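PDB 5ZFQ: twitching motility pilus retraction protein from Geobacter sulfurreducens PCA, which probably uses ATP hydrolysis, as one subunit of a hexameric motor, to drive retraction of the type IV pilus. Local coordinates for residues 295-307 / 347-361. Numbering follows the deposited sequence.
Sequences LPNVSGKGRVLAL and SLFSLLQKRRISLDV
V304 packs against R356 and I357, which follow helix 344-353. Its CB lies above one face of the R356 guanidinium, offset toward the rim. CG1 continues over that group, 3.4 Å from R356 NH2. The second branch, CG2, meets I357 CG2. R356 can fold back over the valine because its chain bends at both chi2 and chi3. Strands 286-296 and 303-310 form a beta hairpin at the edge of the mixed sheet of the ATPase domain. Helix 347-353 runs roughly antiparallel to strand 303-307, at 147°, and ends in a Schellman motif at R355. Just past it, R356 O accepts from V298 N (3.1 Å), with the donor above the carbonyl plane. Further along strand 303-310, S347 OG receives an almost straight bond from L307 N (3.0 Å). With an alanine at S347, the L307 amide is likely to lose this acceptor. L351 CD1 rests on A306 CB at 3.8 Å. On the other strand, L295 splits its branches: CD1 meets L348 CD2 and I357 CD1, while CD2 reaches V361 CG1. P296 meets V361 tip to tip, and also packs on R149 of a neighbouring subunit.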
ATOM      1  N   LEU A 295      -2.999  13.757 -38.792  1.00 41.74           N
ATOM      2  CA  LEU A 295      -1.906  14.658 -39.113  1.00 42.13           C
ATOM      3  C   LEU A 295      -2.479  15.974 -39.604  1.00 42.42           C
ATOM      4  O   LEU A 295      -3.649  16.029 -39.951  1.00 42.34           O
ATOM      5  CB  LEU A 295      -0.989  14.028 -40.167  1.00 43.50           C
ATOM      6  CG  LEU A 295      -0.303  12.747 -39.673  1.00 42.59           C
ATOM      7  CD1 LEU A 295       0.388  12.043 -40.812  1.00 36.11           C
ATOM      8  CD2 LEU A 295       0.684  13.072 -38.568  1.00 41.82           C
ATOM      9  N   PRO A 296      -1.671  17.049 -39.601  1.00 43.04           N
ATOM     10  CA  PRO A 296      -2.090  18.286 -40.267  1.00 45.31           C
ATOM     11  C   PRO A 296      -2.013  18.162 -41.782  1.00 47.45           C
ATOM     12  O   PRO A 296      -1.132  17.470 -42.282  1.00 47.53           O
ATOM     13  CB  PRO A 296      -1.077  19.322 -39.755  1.00 39.28           C
ATOM     14  CG  PRO A 296       0.104  18.551 -39.362  1.00 42.42           C
ATOM     15  CD  PRO A 296      -0.431  17.243 -38.829  1.00 41.53           C
ATOM     16  N   ASN A 297      -2.906  18.809 -42.521  1.00 49.34           N
ATOM     17  CA  ASN A 297      -2.728  18.802 -43.963  1.00 51.78           C
ATOM     18  C   ASN A 297      -1.598  19.759 -44.338  1.00 53.80           C
ATOM     19  O   ASN A 297      -1.154  20.570 -43.510  1.00 52.65           O
ATOM     20  CB  ASN A 297      -4.026  19.150 -44.711  1.00 52.90           C
ATOM     21  CG  ASN A 297      -4.713  20.409 -44.187  1.00 52.92           C
ATOM     22  OD1 ASN A 297      -4.062  21.348 -43.716  1.00 53.04           O
ATOM     23  ND2 ASN A 297      -6.043  20.435 -44.288  1.00 52.78           N
ATOM     24  N   VAL A 298      -1.103  19.632 -45.568  1.00 56.94           N
ATOM     25  CA  VAL A 298      -0.053  20.521 -46.057  1.00 59.13           C
ATOM     26  C   VAL A 298      -0.434  21.986 -45.774  1.00 59.70           C
ATOM     27  O   VAL A 298       0.398  22.784 -45.330  1.00 59.18           O
ATOM     28  CB  VAL A 298       0.225  20.267 -47.559  1.00 61.73           C
ATOM     29  CG1 VAL A 298      -1.076  20.287 -48.359  1.00 63.37           C
ATOM     30  CG2 VAL A 298       1.211  21.298 -48.097  1.00 64.18           C
ATOM     31  N   SER A 299      -1.718  22.294 -45.966  1.00 60.73           N
ATOM     32  CA  SER A 299      -2.294  23.596 -45.630  1.00 62.34           C
ATOM     33  C   SER A 299      -2.079  23.990 -44.162  1.00 61.41           C
ATOM     34  O   SER A 299      -1.599  25.080 -43.879  1.00 62.74           O
ATOM     35  CB  SER A 299      -3.794  23.598 -45.962  1.00 62.93           C
ATOM     36  OG  SER A 299      -4.493  24.489 -45.120  1.00 62.90           O
ATOM     37  N   GLY A 300      -2.443  23.107 -43.233  1.00 59.37           N
ATOM     38  CA  GLY A 300      -2.360  23.406 -41.812  1.00 57.74           C
ATOM     39  C   GLY A 300      -3.713  23.713 -41.192  1.00 57.80           C
ATOM     40  O   GLY A 300      -3.879  23.633 -39.975  1.00 56.10           O
ATOM     41  N   LYS A 301      -4.689  24.052 -42.029  1.00 60.04           N
ATOM     42  CA  LYS A 301      -5.986  24.511 -41.550  1.00 60.93           C
ATOM     43  C   LYS A 301      -6.987  23.364 -41.445  1.00 61.29           C
ATOM     44  O   LYS A 301      -8.199  23.593 -41.369  1.00 62.74           O
ATOM     45  CB  LYS A 301      -6.536  25.597 -42.473  1.00 63.13           C
ATOM     46  CG  LYS A 301      -5.479  26.585 -42.947  1.00 64.86           C
ATOM     47  CD  LYS A 301      -5.900  28.050 -42.757  1.00 67.21           C
ATOM     48  CE  LYS A 301      -4.785  29.024 -43.192  1.00 69.29           C
ATOM     49  NZ  LYS A 301      -4.199  29.801 -42.053  1.00 69.12           N
ATOM     50  N   GLY A 302      -6.479  22.133 -41.450  1.00 60.07           N
ATOM     51  CA  GLY A 302      -7.317  20.950 -41.335  1.00 59.29           C
ATOM     52  C   GLY A 302      -6.489  19.710 -41.073  1.00 57.42           C
ATOM     53  O   GLY A 302      -5.277  19.792 -40.963  1.00 58.76           O
ATOM     54  N   ARG A 303      -7.140  18.559 -40.969  1.00 55.03           N
ATOM     55  CA  ARG A 303      -6.446  17.321 -40.600  1.00 53.13           C
ATOM     56  C   ARG A 303      -6.834  16.117 -41.456  1.00 51.38           C
ATOM     57  O   ARG A 303      -8.017  15.863 -41.679  1.00 51.05           O
ATOM     58  CB  ARG A 303      -6.704  16.979 -39.130  1.00 53.14           C
ATOM     59  CG  ARG A 303      -6.056  17.945 -38.150  1.00 53.95           C
ATOM     60  CD  ARG A 303      -6.045  17.389 -36.739  1.00 53.76           C
ATOM     61  NE  ARG A 303      -7.365  17.415 -36.101  1.00 56.01           N
ATOM     62  CZ  ARG A 303      -7.657  16.760 -34.976  1.00 57.14           C
ATOM     63  NH1 ARG A 303      -6.720  16.014 -34.387  1.00 57.01           N
ATOM     64  NH2 ARG A 303      -8.876  16.836 -34.438  1.00 57.53           N
ATOM     65  N   VAL A 304      -5.835  15.337 -41.837  1.00 49.90           N
ATOM     66  CA  VAL A 304      -6.006  14.129 -42.614  1.00 49.07           C
ATOM     67  C   VAL A 304      -5.662  12.914 -41.774  1.00 46.30           C
ATOM     68  O   VAL A 304      -4.933  13.002 -40.839  1.00 45.04           O
ATOM     69  CB  VAL A 304      -5.160  14.122 -43.883  1.00 51.55           C
ATOM     70  CG1 VAL A 304      -5.595  15.227 -44.791  1.00 53.97           C
ATOM     71  CG2 VAL A 304      -3.703  14.277 -43.564  1.00 51.40           C
ATOM     72  N   LEU A 305      -6.214  11.773 -42.128  1.00 44.91           N
ATOM     73  CA  LEU A 305      -5.993  10.568 -41.385  1.00 41.75           C
ATOM     74  C   LEU A 305      -4.969   9.629 -41.964  1.00 41.09           C
ATOM     75  O   LEU A 305      -4.947   9.383 -43.127  1.00 41.89           O
ATOM     76  CB  LEU A 305      -7.305   9.837 -41.213  1.00 40.57           C
ATOM     77  CG  LEU A 305      -7.196   8.598 -40.351  1.00 38.56           C
ATOM     78  CD1 LEU A 305      -7.211   8.963 -38.895  1.00 36.82           C
ATOM     79  CD2 LEU A 305      -8.268   7.592 -40.661  1.00 37.97           C
ATOM     80  N   ALA A 306      -4.087   9.155 -41.107  1.00 39.47           N
ATOM     81  CA  ALA A 306      -3.067   8.195 -41.440  1.00 39.48           C
ATOM     82  C   ALA A 306      -3.449   6.962 -40.639  1.00 33.40           C
ATOM     83  O   ALA A 306      -3.780   7.027 -39.493  1.00 35.72           O
ATOM     84  CB  ALA A 306      -1.702   8.700 -41.100  1.00 34.96           C
ATOM     85  N   LEU A 307      -3.357   5.819 -41.257  1.00 33.87           N
ATOM     86  CA  LEU A 307      -3.918   4.633 -40.645  1.00 35.32           C
ATOM     87  C   LEU A 307      -3.075   3.391 -40.908  1.00 35.60           C
ATOM     88  O   LEU A 307      -2.751   3.061 -42.063  1.00 36.22           O
ATOM     89  CB  LEU A 307      -5.350   4.423 -41.156  1.00 35.85           C
ATOM     90  CG  LEU A 307      -6.126   3.173 -40.746  1.00 35.76           C
ATOM     91  CD1 LEU A 307      -6.690   3.260 -39.320  1.00 31.16           C
ATOM     92  CD2 LEU A 307      -7.219   2.923 -41.778  1.00 37.13           C
ATOM     93  N   SER A 347       0.681   3.988 -45.489  1.00 44.39           N
ATOM     94  CA  SER A 347      -0.342   5.030 -45.396  1.00 42.82           C
ATOM     95  C   SER A 347       0.261   6.414 -45.603  1.00 42.48           C
ATOM     96  O   SER A 347      -0.260   7.206 -46.397  1.00 42.44           O
ATOM     97  CB  SER A 347      -1.059   4.979 -44.036  1.00 41.00           C
ATOM     98  OG  SER A 347      -2.144   5.896 -43.989  1.00 39.79           O
ATOM     99  N   LEU A 348       1.343   6.711 -44.877  1.00 42.38           N
ATOM    100  CA  LEU A 348       2.045   7.991 -45.042  1.00 42.61           C
ATOM    101  C   LEU A 348       2.456   8.203 -46.506  1.00 43.99           C
ATOM    102  O   LEU A 348       2.278   9.290 -47.069  1.00 43.92           O
ATOM    103  CB  LEU A 348       3.279   8.063 -44.135  1.00 42.11           C
ATOM    104  CG  LEU A 348       3.035   8.309 -42.650  1.00 37.66           C
ATOM    105  CD1 LEU A 348       4.306   8.085 -41.817  1.00 37.64           C
ATOM    106  CD2 LEU A 348       2.512   9.695 -42.460  1.00 36.87           C
ATOM    107  N   PHE A 349       2.997   7.146 -47.110  1.00 44.95           N
ATOM    108  CA  PHE A 349       3.451   7.189 -48.492  1.00 46.26           C
ATOM    109  C   PHE A 349       2.290   7.536 -49.418  1.00 46.58           C
ATOM    110  O   PHE A 349       2.462   8.207 -50.438  1.00 47.54           O
ATOM    111  CB  PHE A 349       4.084   5.844 -48.879  1.00 47.62           C
ATOM    112  CG  PHE A 349       4.411   5.723 -50.335  1.00 49.36           C
ATOM    113  CD1 PHE A 349       5.619   6.207 -50.832  1.00 50.09           C
ATOM    114  CD2 PHE A 349       3.514   5.117 -51.218  1.00 50.29           C
ATOM    115  CE1 PHE A 349       5.936   6.096 -52.187  1.00 51.50           C
ATOM    116  CE2 PHE A 349       3.818   5.006 -52.569  1.00 51.78           C
ATOM    117  CZ  PHE A 349       5.038   5.493 -53.053  1.00 52.34           C
ATOM    118  N   SER A 350       1.104   7.075 -49.041  1.00 46.11           N
ATOM    119  CA  SER A 350      -0.090   7.276 -49.834  1.00 46.24           C
ATOM    120  C   SER A 350      -0.552   8.730 -49.706  1.00 46.99           C
ATOM    121  O   SER A 350      -0.930   9.372 -50.694  1.00 42.93           O
ATOM    122  CB  SER A 350      -1.181   6.293 -49.391  1.00 48.33           C
ATOM    123  OG  SER A 350      -2.341   6.404 -50.193  1.00 49.83           O
ATOM    124  N   LEU A 351      -0.506   9.250 -48.483  1.00 44.49           N
ATOM    125  CA  LEU A 351      -0.874  10.642 -48.244  1.00 45.08           C
ATOM    126  C   LEU A 351       0.052  11.608 -48.987  1.00 46.16           C
ATOM    127  O   LEU A 351      -0.392  12.654 -49.467  1.00 45.97           O
ATOM    128  CB  LEU A 351      -0.879  10.949 -46.745  1.00 43.24           C
ATOM    129  CG  LEU A 351      -2.055  10.263 -46.045  1.00 42.60           C
ATOM    130  CD1 LEU A 351      -1.963  10.368 -44.520  1.00 41.08           C
ATOM    131  CD2 LEU A 351      -3.380  10.832 -46.581  1.00 42.55           C
ATOM    132  N   LEU A 352       1.326  11.244 -49.095  1.00 47.73           N
ATOM    133  CA  LEU A 352       2.299  12.052 -49.822  1.00 49.90           C
ATOM    134  C   LEU A 352       2.055  12.081 -51.344  1.00 52.83           C
ATOM    135  O   LEU A 352       2.162  13.143 -51.959  1.00 53.07           O
ATOM    136  CB  LEU A 352       3.715  11.553 -49.522  1.00 49.64           C
ATOM    137  CG  LEU A 352       4.201  11.938 -48.127  1.00 48.05           C
ATOM    138  CD1 LEU A 352       5.509  11.225 -47.792  1.00 48.24           C
ATOM    139  CD2 LEU A 352       4.356  13.461 -48.028  1.00 47.34           C
ATOM    140  N   GLN A 353       1.733  10.931 -51.942  1.00 55.31           N
ATOM    141  CA  GLN A 353       1.409  10.864 -53.374  1.00 58.48           C
ATOM    142  C   GLN A 353       0.268  11.802 -53.729  1.00 59.59           C
ATOM    143  O   GLN A 353       0.300  12.487 -54.760  1.00 60.12           O
ATOM    144  CB  GLN A 353       1.027   9.438 -53.801  1.00 59.72           C
ATOM    145  CG  GLN A 353       2.128   8.414 -53.678  1.00 60.92           C
ATOM    146  CD  GLN A 353       3.462   8.951 -54.152  1.00 62.36           C
ATOM    147  OE1 GLN A 353       3.562   9.532 -55.236  1.00 63.65           O
ATOM    148  NE2 GLN A 353       4.500   8.769 -53.334  1.00 62.30           N
ATOM    149  N   LYS A 354      -0.737  11.805 -52.859  1.00 60.47           N
ATOM    150  CA  LYS A 354      -1.954  12.572 -53.047  1.00 62.49           C
ATOM    151  C   LYS A 354      -1.770  14.012 -52.574  1.00 63.60           C
ATOM    152  O   LYS A 354      -2.691  14.825 -52.684  1.00 64.11           O
ATOM    153  CB  LYS A 354      -3.118  11.910 -52.293  1.00 61.98           C
ATOM    154  CG  LYS A 354      -3.391  10.455 -52.670  1.00 62.72           C
ATOM    155  CD  LYS A 354      -4.524   9.912 -51.811  1.00 62.06           C
ATOM    156  CE  LYS A 354      -4.815   8.437 -52.066  1.00 62.58           C
ATOM    157  NZ  LYS A 354      -5.699   7.881 -50.986  1.00 61.42           N
ATOM    158  N   ARG A 355      -0.581  14.303 -52.043  1.00 64.10           N
ATOM    159  CA  ARG A 355      -0.219  15.622 -51.513  1.00 64.27           C
ATOM    160  C   ARG A 355      -1.164  16.117 -50.416  1.00 62.48           C
ATOM    161  O   ARG A 355      -1.509  17.301 -50.364  1.00 61.92           O
ATOM    162  CB  ARG A 355      -0.167  16.660 -52.638  1.00 66.71           C
ATOM    163  CG  ARG A 355       0.937  16.450 -53.670  1.00 68.96           C
ATOM    164  CD  ARG A 355       0.678  17.332 -54.857  1.00 71.14           C
ATOM    165  NE  ARG A 355       1.675  17.174 -55.907  1.00 73.73           N
ATOM    166  CZ  ARG A 355       1.665  16.200 -56.819  1.00 75.48           C
ATOM    167  NH1 ARG A 355       0.722  15.260 -56.809  1.00 75.40           N
ATOM    168  NH2 ARG A 355       2.614  16.165 -57.743  1.00 77.04           N
ATOM    169  N   ARG A 356      -1.574  15.208 -49.540  1.00 61.64           N
ATOM    170  CA  ARG A 356      -2.452  15.553 -48.428  1.00 60.57           C
ATOM    171  C   ARG A 356      -1.650  15.997 -47.193  1.00 58.18           C
ATOM    172  O   ARG A 356      -2.138  16.790 -46.391  1.00 57.67           O
ATOM    173  CB  ARG A 356      -3.353  14.367 -48.081  1.00 62.05           C
ATOM    174  CG  ARG A 356      -3.983  13.663 -49.294  1.00 65.08           C
ATOM    175  CD  ARG A 356      -5.162  14.440 -49.900  1.00 67.29           C
ATOM    176  NE  ARG A 356      -6.132  14.906 -48.896  1.00 68.00           N
ATOM    177  CZ  ARG A 356      -6.926  14.118 -48.166  1.00 68.70           C
ATOM    178  NH1 ARG A 356      -6.882  12.786 -48.300  1.00 69.44           N
ATOM    179  NH2 ARG A 356      -7.765  14.666 -47.287  1.00 68.19           N
ATOM    180  N   ILE A 357      -0.427  15.483 -47.058  1.00 56.78           N
ATOM    181  CA  ILE A 357       0.497  15.886 -45.992  1.00 55.37           C
ATOM    182  C   ILE A 357       1.857  16.266 -46.571  1.00 55.97           C
ATOM    183  O   ILE A 357       2.159  15.935 -47.715  1.00 57.65           O
ATOM    184  CB  ILE A 357       0.706  14.762 -44.932  1.00 41.16           C
ATOM    185  CG1 ILE A 357       1.565  13.621 -45.498  1.00 41.85           C
ATOM    186  CG2 ILE A 357      -0.613  14.240 -44.416  1.00 36.45           C
ATOM    187  CD1 ILE A 357       1.750  12.475 -44.526  1.00 41.25           C
ATOM    188  N   SER A 358       2.686  16.948 -45.784  1.00 54.56           N
ATOM    189  CA  SER A 358       4.005  17.355 -46.273  1.00 54.38           C
ATOM    190  C   SER A 358       5.094  16.378 -45.836  1.00 54.47           C
ATOM    191  O   SER A 358       4.928  15.648 -44.860  1.00 52.85           O
ATOM    192  CB  SER A 358       4.349  18.766 -45.796  1.00 53.30           C
ATOM    193  OG  SER A 358       4.746  18.760 -44.436  1.00 52.12           O
ATOM    194  N   LEU A 359       6.198  16.371 -46.575  1.00 57.36           N
ATOM    195  CA  LEU A 359       7.330  15.498 -46.297  1.00 60.25           C
ATOM    196  C   LEU A 359       7.842  15.648 -44.848  1.00 59.54           C
ATOM    197  O   LEU A 359       8.166  14.644 -44.214  1.00 59.63           O
ATOM    198  CB  LEU A 359       8.465  15.766 -47.308  1.00 64.19           C
ATOM    199  CG  LEU A 359       9.633  14.759 -47.390  1.00 66.58           C
ATOM    200  CD1 LEU A 359       9.204  13.435 -48.008  1.00 43.35           C
ATOM    201  CD2 LEU A 359      10.854  15.316 -48.118  1.00 44.42           C
ATOM    202  N   ASP A 360       7.905  16.881 -44.327  1.00 58.89           N
ATOM    203  CA  ASP A 360       8.327  17.125 -42.931  1.00 58.45           C
ATOM    204  C   ASP A 360       7.461  16.362 -41.950  1.00 53.65           C
ATOM    205  O   ASP A 360       7.945  15.561 -41.147  1.00 52.64           O
ATOM    206  CB  ASP A 360       8.267  18.614 -42.547  1.00 61.66           C
ATOM    207  CG  ASP A 360       9.366  19.438 -43.188  1.00 66.65           C
ATOM    208  OD1 ASP A 360      10.297  18.834 -43.771  1.00 69.33           O
ATOM    209  OD2 ASP A 360       9.325  20.690 -43.065  1.00 68.62           O
ATOM    210  N   VAL A 361       6.166  16.636 -42.018  1.00 51.13           N
ATOM    211  CA  VAL A 361       5.214  16.021 -41.120  1.00 48.84           C
ATOM    212  C   VAL A 361       5.232  14.506 -41.292  1.00 48.37           C
ATOM    213  O   VAL A 361       5.280  13.763 -40.312  1.00 48.46           O
ATOM    214  CB  VAL A 361       3.813  16.583 -41.358  1.00 48.34           C
ATOM    215  CG1 VAL A 361       2.808  15.930 -40.417  1.00 47.56           C
ATOM    216  CG2 VAL A 361       3.844  18.087 -41.157  1.00 48.08           C
TER